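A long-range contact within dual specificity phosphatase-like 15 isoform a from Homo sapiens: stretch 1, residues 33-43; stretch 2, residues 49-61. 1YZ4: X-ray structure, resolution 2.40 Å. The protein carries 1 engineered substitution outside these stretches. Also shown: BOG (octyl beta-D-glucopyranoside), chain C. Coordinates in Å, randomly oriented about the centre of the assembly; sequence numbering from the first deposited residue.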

# COMPACT_ATOMS: atom_id res chain seq x y z
N LYS A 33 -10.21 -1.32 -12.56
CA LYS A 33 -9.16 -1.63 -13.52
C LYS A 33 -7.82 -1.95 -12.85
O LYS A 33 -6.76 -1.51 -13.31
CB LYS A 33 -8.96 -0.46 -14.48
CG LYS A 33 -10.23 0.00 -15.18
CD LYS A 33 -9.95 1.22 -16.06
CE LYS A 33 -11.22 1.75 -16.70
NZ LYS A 33 -10.97 2.98 -17.50
N ILE A 34 -7.87 -2.71 -11.76
CA ILE A 34 -6.66 -3.09 -11.04
C ILE A 34 -5.77 -3.96 -11.91
O ILE A 34 -6.19 -5.02 -12.37
CB ILE A 34 -7.01 -3.85 -9.74
CG1 ILE A 34 -7.69 -2.90 -8.75
CG2 ILE A 34 -5.75 -4.47 -9.13
CD1 ILE A 34 -6.84 -1.69 -8.37
N THR A 35 -4.53 -3.52 -12.13
CA THR A 35 -3.58 -4.28 -12.95
C THR A 35 -2.42 -4.82 -12.12
O THR A 35 -1.67 -5.68 -12.58
CB THR A 35 -2.99 -3.42 -14.07
OG1 THR A 35 -2.32 -2.28 -13.50
CG2 THR A 35 -4.08 -2.96 -15.04
N HIS A 36 -2.28 -4.30 -10.91
CA HIS A 36 -1.20 -4.73 -10.03
C HIS A 36 -1.68 -4.88 -8.60
O HIS A 36 -2.54 -4.13 -8.14
CB HIS A 36 -0.05 -3.72 -10.07
CG HIS A 36 0.63 -3.64 -11.41
ND1 HIS A 36 0.02 -3.08 -12.51
CD2 HIS A 36 1.84 -4.08 -11.82
CE1 HIS A 36 0.84 -3.18 -13.55
NE2 HIS A 36 1.94 -3.79 -13.15
N ILE A 37 -1.10 -5.84 -7.90
CA ILE A 37 -1.47 -6.10 -6.53
C ILE A 37 -0.26 -6.50 -5.72
O ILE A 37 0.64 -7.20 -6.20
CB ILE A 37 -2.48 -7.28 -6.42
CG1 ILE A 37 -3.80 -6.92 -7.11
CG2 ILE A 37 -2.71 -7.64 -4.94
CD1 ILE A 37 -4.82 -8.09 -7.12
N ILE A 38 -0.22 -6.02 -4.48
CA ILE A 38 0.85 -6.37 -3.58
C ILE A 38 0.11 -7.15 -2.50
O ILE A 38 -0.78 -6.61 -1.85
CB ILE A 38 1.51 -5.14 -2.94
CG1 ILE A 38 2.24 -4.32 -4.01
CG2 ILE A 38 2.47 -5.58 -1.83
CD1 ILE A 38 3.04 -3.16 -3.42
N SER A 39 0.46 -8.42 -2.35
CA SER A 39 -0.17 -9.24 -1.34
C SER A 39 0.77 -9.39 -0.15
O SER A 39 1.88 -9.91 -0.28
CB SER A 39 -0.52 -10.62 -1.90
OG SER A 39 -1.45 -10.51 -2.95
N ILE A 40 0.32 -8.90 1.00
CA ILE A 40 1.09 -8.99 2.23
C ILE A 40 0.36 -10.04 3.06
O ILE A 40 -0.53 -9.71 3.85
CB ILE A 40 1.11 -7.65 2.98
CG1 ILE A 40 1.47 -6.52 2.01
CG2 ILE A 40 2.15 -7.69 4.07
CD1 ILE A 40 1.29 -5.14 2.60
N HIS A 41 0.74 -11.29 2.87
CA HIS A 41 0.11 -12.41 3.56
C HIS A 41 1.19 -13.41 3.91
O HIS A 41 2.14 -13.58 3.16
CB HIS A 41 -0.92 -13.05 2.63
CG HIS A 41 -1.84 -14.02 3.30
ND1 HIS A 41 -2.59 -13.69 4.41
CD2 HIS A 41 -2.16 -15.30 2.99
CE1 HIS A 41 -3.35 -14.72 4.74
NE2 HIS A 41 -3.11 -15.71 3.90
N GLU A 42 1.05 -14.09 5.05
CA GLU A 42 2.05 -15.07 5.48
C GLU A 42 2.26 -16.21 4.48
O GLU A 42 3.38 -16.71 4.35
CB GLU A 42 1.68 -15.70 6.83
CG GLU A 42 1.59 -14.74 8.01
CD GLU A 42 0.20 -14.14 8.16
OE1 GLU A 42 -0.16 -13.78 9.31
OE2 GLU A 42 -0.52 -14.01 7.15
N SER A 43 1.20 -16.62 3.80
CA SER A 43 1.28 -17.73 2.85
C SER A 43 0.89 -17.38 1.42
O SER A 43 0.12 -16.45 1.18
CB SER A 43 0.38 -18.87 3.33
OG SER A 43 -0.99 -18.53 3.19
N GLN A 49 -5.49 -14.19 -13.07
CA GLN A 49 -4.91 -13.90 -14.38
C GLN A 49 -4.99 -12.43 -14.75
O GLN A 49 -5.91 -11.72 -14.34
CB GLN A 49 -5.60 -14.70 -15.47
CG GLN A 49 -5.41 -16.20 -15.37
CD GLN A 49 -5.86 -16.93 -16.63
OE1 GLN A 49 -7.02 -16.81 -17.04
NE2 GLN A 49 -4.95 -17.68 -17.24
N ASP A 50 -4.02 -11.99 -15.54
CA ASP A 50 -3.96 -10.62 -16.02
C ASP A 50 -3.68 -9.60 -14.94
O ASP A 50 -4.09 -8.44 -15.04
CB ASP A 50 -5.26 -10.28 -16.75
CG ASP A 50 -5.66 -11.35 -17.74
OD1 ASP A 50 -4.80 -11.75 -18.55
OD2 ASP A 50 -6.83 -11.79 -17.71
N ILE A 51 -2.98 -10.03 -13.89
CA ILE A 51 -2.60 -9.15 -12.79
C ILE A 51 -1.18 -9.48 -12.38
O ILE A 51 -0.81 -10.65 -12.26
CB ILE A 51 -3.55 -9.28 -11.56
CG1 ILE A 51 -4.95 -8.76 -11.91
CG2 ILE A 51 -3.00 -8.48 -10.38
CD1 ILE A 51 -5.94 -8.75 -10.75
N THR A 52 -0.37 -8.46 -12.17
CA THR A 52 1.01 -8.66 -11.77
C THR A 52 1.10 -8.57 -10.25
O THR A 52 0.75 -7.55 -9.66
CB THR A 52 1.93 -7.61 -12.40
OG1 THR A 52 1.72 -7.61 -13.82
CG2 THR A 52 3.39 -7.92 -12.11
N TYR A 53 1.55 -9.65 -9.62
CA TYR A 53 1.64 -9.69 -8.17
C TYR A 53 3.03 -9.51 -7.61
O TYR A 53 4.05 -9.80 -8.24
CB TYR A 53 1.12 -11.02 -7.62
CG TYR A 53 -0.37 -11.24 -7.73
CD1 TYR A 53 -0.97 -11.51 -8.95
CD2 TYR A 53 -1.18 -11.19 -6.59
CE1 TYR A 53 -2.34 -11.74 -9.05
CE2 TYR A 53 -2.55 -11.41 -6.67
CZ TYR A 53 -3.13 -11.69 -7.90
OH TYR A 53 -4.48 -11.90 -8.01
N LEU A 54 3.04 -9.03 -6.38
CA LEU A 54 4.26 -8.85 -5.63
C LEU A 54 3.88 -9.49 -4.30
O LEU A 54 2.94 -9.04 -3.63
CB LEU A 54 4.58 -7.36 -5.44
CG LEU A 54 5.98 -7.11 -4.88
CD1 LEU A 54 7.00 -7.63 -5.87
CD2 LEU A 54 6.19 -5.63 -4.61
N ARG A 55 4.57 -10.57 -3.94
CA ARG A 55 4.28 -11.26 -2.69
C ARG A 55 5.20 -10.81 -1.56
O ARG A 55 6.42 -10.83 -1.70
CB ARG A 55 4.38 -12.77 -2.89
CG ARG A 55 3.16 -13.40 -3.54
CD ARG A 55 3.44 -14.85 -3.94
NE ARG A 55 2.24 -15.54 -4.43
CZ ARG A 55 2.26 -16.73 -5.04
NH1 ARG A 55 3.42 -17.35 -5.24
NH2 ARG A 55 1.13 -17.29 -5.43
N ILE A 56 4.58 -10.41 -0.46
CA ILE A 56 5.29 -9.96 0.73
C ILE A 56 4.76 -10.80 1.90
O ILE A 56 3.73 -10.48 2.49
CB ILE A 56 5.03 -8.46 1.00
CG1 ILE A 56 5.48 -7.63 -0.20
CG2 ILE A 56 5.76 -8.02 2.26
CD1 ILE A 56 6.99 -7.72 -0.52
N PRO A 57 5.47 -11.88 2.24
CA PRO A 57 5.13 -12.82 3.32
C PRO A 57 5.43 -12.28 4.71
O PRO A 57 6.42 -12.66 5.32
CB PRO A 57 5.99 -14.03 2.99
CG PRO A 57 7.27 -13.37 2.54
CD PRO A 57 6.77 -12.24 1.64
N VAL A 58 4.55 -11.42 5.20
CA VAL A 58 4.75 -10.81 6.51
C VAL A 58 3.50 -10.88 7.37
O VAL A 58 2.39 -10.64 6.89
CB VAL A 58 5.18 -9.33 6.35
CG1 VAL A 58 5.08 -8.60 7.66
CG2 VAL A 58 6.60 -9.27 5.82
N ALA A 59 3.68 -11.20 8.64
CA ALA A 59 2.58 -11.30 9.58
C ALA A 59 2.32 -9.93 10.23
O ALA A 59 3.18 -9.05 10.19
CB ALA A 59 2.90 -12.34 10.66
N ASP A 60 1.15 -9.76 10.83
CA ASP A 60 0.85 -8.49 11.48
C ASP A 60 1.22 -8.49 12.96
O ASP A 60 0.37 -8.75 13.82
CB ASP A 60 -0.64 -8.13 11.34
CG ASP A 60 -0.95 -6.76 11.91
OD1 ASP A 60 -0.03 -5.92 11.87
OD2 ASP A 60 -2.09 -6.52 12.38
N THR A 61 2.50 -8.23 13.25
CA THR A 61 2.99 -8.16 14.62
C THR A 61 3.97 -7.00 14.65
O THR A 61 4.72 -6.79 13.69
CB THR A 61 3.71 -9.45 15.08
OG1 THR A 61 5.11 -9.35 14.80
CG2 THR A 61 3.14 -10.66 14.37
C1 BOG C . -6.09 -14.95 9.90
O1 BOG C . -6.86 -15.71 10.83
C2 BOG C . -5.50 -13.70 10.62
O2 BOG C . -6.56 -12.89 11.11
C3 BOG C . -4.65 -12.89 9.63
O3 BOG C . -4.10 -11.77 10.28
C4 BOG C . -3.53 -13.79 9.12
O4 BOG C . -2.73 -13.07 8.21
C5 BOG C . -4.14 -15.04 8.43
O5 BOG C . -4.98 -15.75 9.38
C6 BOG C . -3.03 -15.98 7.95
O6 BOG C . -3.57 -17.18 7.42
C1' BOG C . -7.78 -16.65 10.24
C2' BOG C . -9.08 -16.49 11.00
C3' BOG C . -9.82 -15.29 10.46
C4' BOG C . -11.13 -15.01 11.18
C5' BOG C . -11.85 -13.79 10.59
C6' BOG C . -10.94 -12.59 10.41
C7' BOG C . -11.69 -11.43 9.82
C8' BOG C . -10.79 -10.24 9.64
O HOH W 1 -0.69 -6.56 -15.45
O HOH W 2 -0.85 -11.90 10.68

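Two neighbouring parallel strands of a β-sheet illustrate a general rule: side chains make up the two faces, while a ladder of backbone hydrogen bonds holds the strands in register. The apolar centre lies on the face that carries Ile 38, Leu 54, Ile 40 and Ile 56. Ile 38 CG1 packs 4.1 Å from Leu 54 CB, and its other branch reaches diagonally onward, with Ile 38 CG2 4.0 Å from Ile 56 CG1. Ile 40 continues the row: its CG2 lies 4.1 Å from Ile 56 CG2 and also 4.1 Å from Val 58 CB, so a single methyl group touches two residues of the second stretch. The three isoleucines and Val 58 are buried. On the other face, Ile 37 is covered from two directions. Its CG1 is 3.7 Å from Ile 51 CG2, and its CD1 comes within 4.0 Å of Tyr 53 CE2. The tyrosine ring leans toward the first strand, and Ser 39 OG approaches its edge, 3.7 Å from Tyr 53 CD2; this is packing of a polar atom against a ring.

Between the two faces runs the backbone ladder. In this phosphatase-like protein the register pairs His 36 with Thr 52, Ile 37 with Tyr 53, Ile 38 with Leu 54 and Ser 39 with Arg 55. Paired residues project to the same face, and most of the pairs touch through their side chains; Ser 39 and Arg 55 meet through backbone atoms. Odd-numbered residues of the first stretch bond to even-numbered residues of the second: Thr 52 N donates to Thr 35 O (3.1 Å), Ile 37 N to Thr 52 O (3.1 Å), Leu 54 N to Ile 37 O (3.0 Å), Ser 39 N to Leu 54 O (2.9 Å) and Ile 56 N to Ser 39 O (2.8 Å). This is the parallel pattern, in which one residue bonds through both its N and its O to two residues flanking its partner: Ile 37 straddles Tyr 53, and Ser 39 straddles Arg 55. Carbonyls also receive CA-H...O contacts, as from Ile 38 CA to Leu 54 O at 3.4 Å. Beyond Ile 56 the ladder loosens. His 41 N still reaches Ile 56 O at 3.1 Å, but the angle of 122° makes this bond weak. The next amide, Val 58 N, lies 3.8 Å from His 41 O and is not bonded to it, while Pro 57 CA makes a CA-H...O contact of 3.1 Å with His 41 O.

At the margins polar groups and solvent take over. Near the start of the strands, Thr 35 OG1 and His 36 ND1 share a hydrogen bond of 2.7 Å, the imidazole carbon His 36 CD2 rests 3.6 Å from Thr 52 CB, and a water links Thr 35 O to Thr 52 OG1. At the far end the end of the Glu 42 side chain comes nearer the second stretch, bringing Glu 42 OE1 to 3.6 Å from Ala 59 CB. A second water bridges Glu 42 OE1 and Asp 60 N, and the octyl glucoside donates from BOG O4 to Glu 42 OE2 at 2.6 Å.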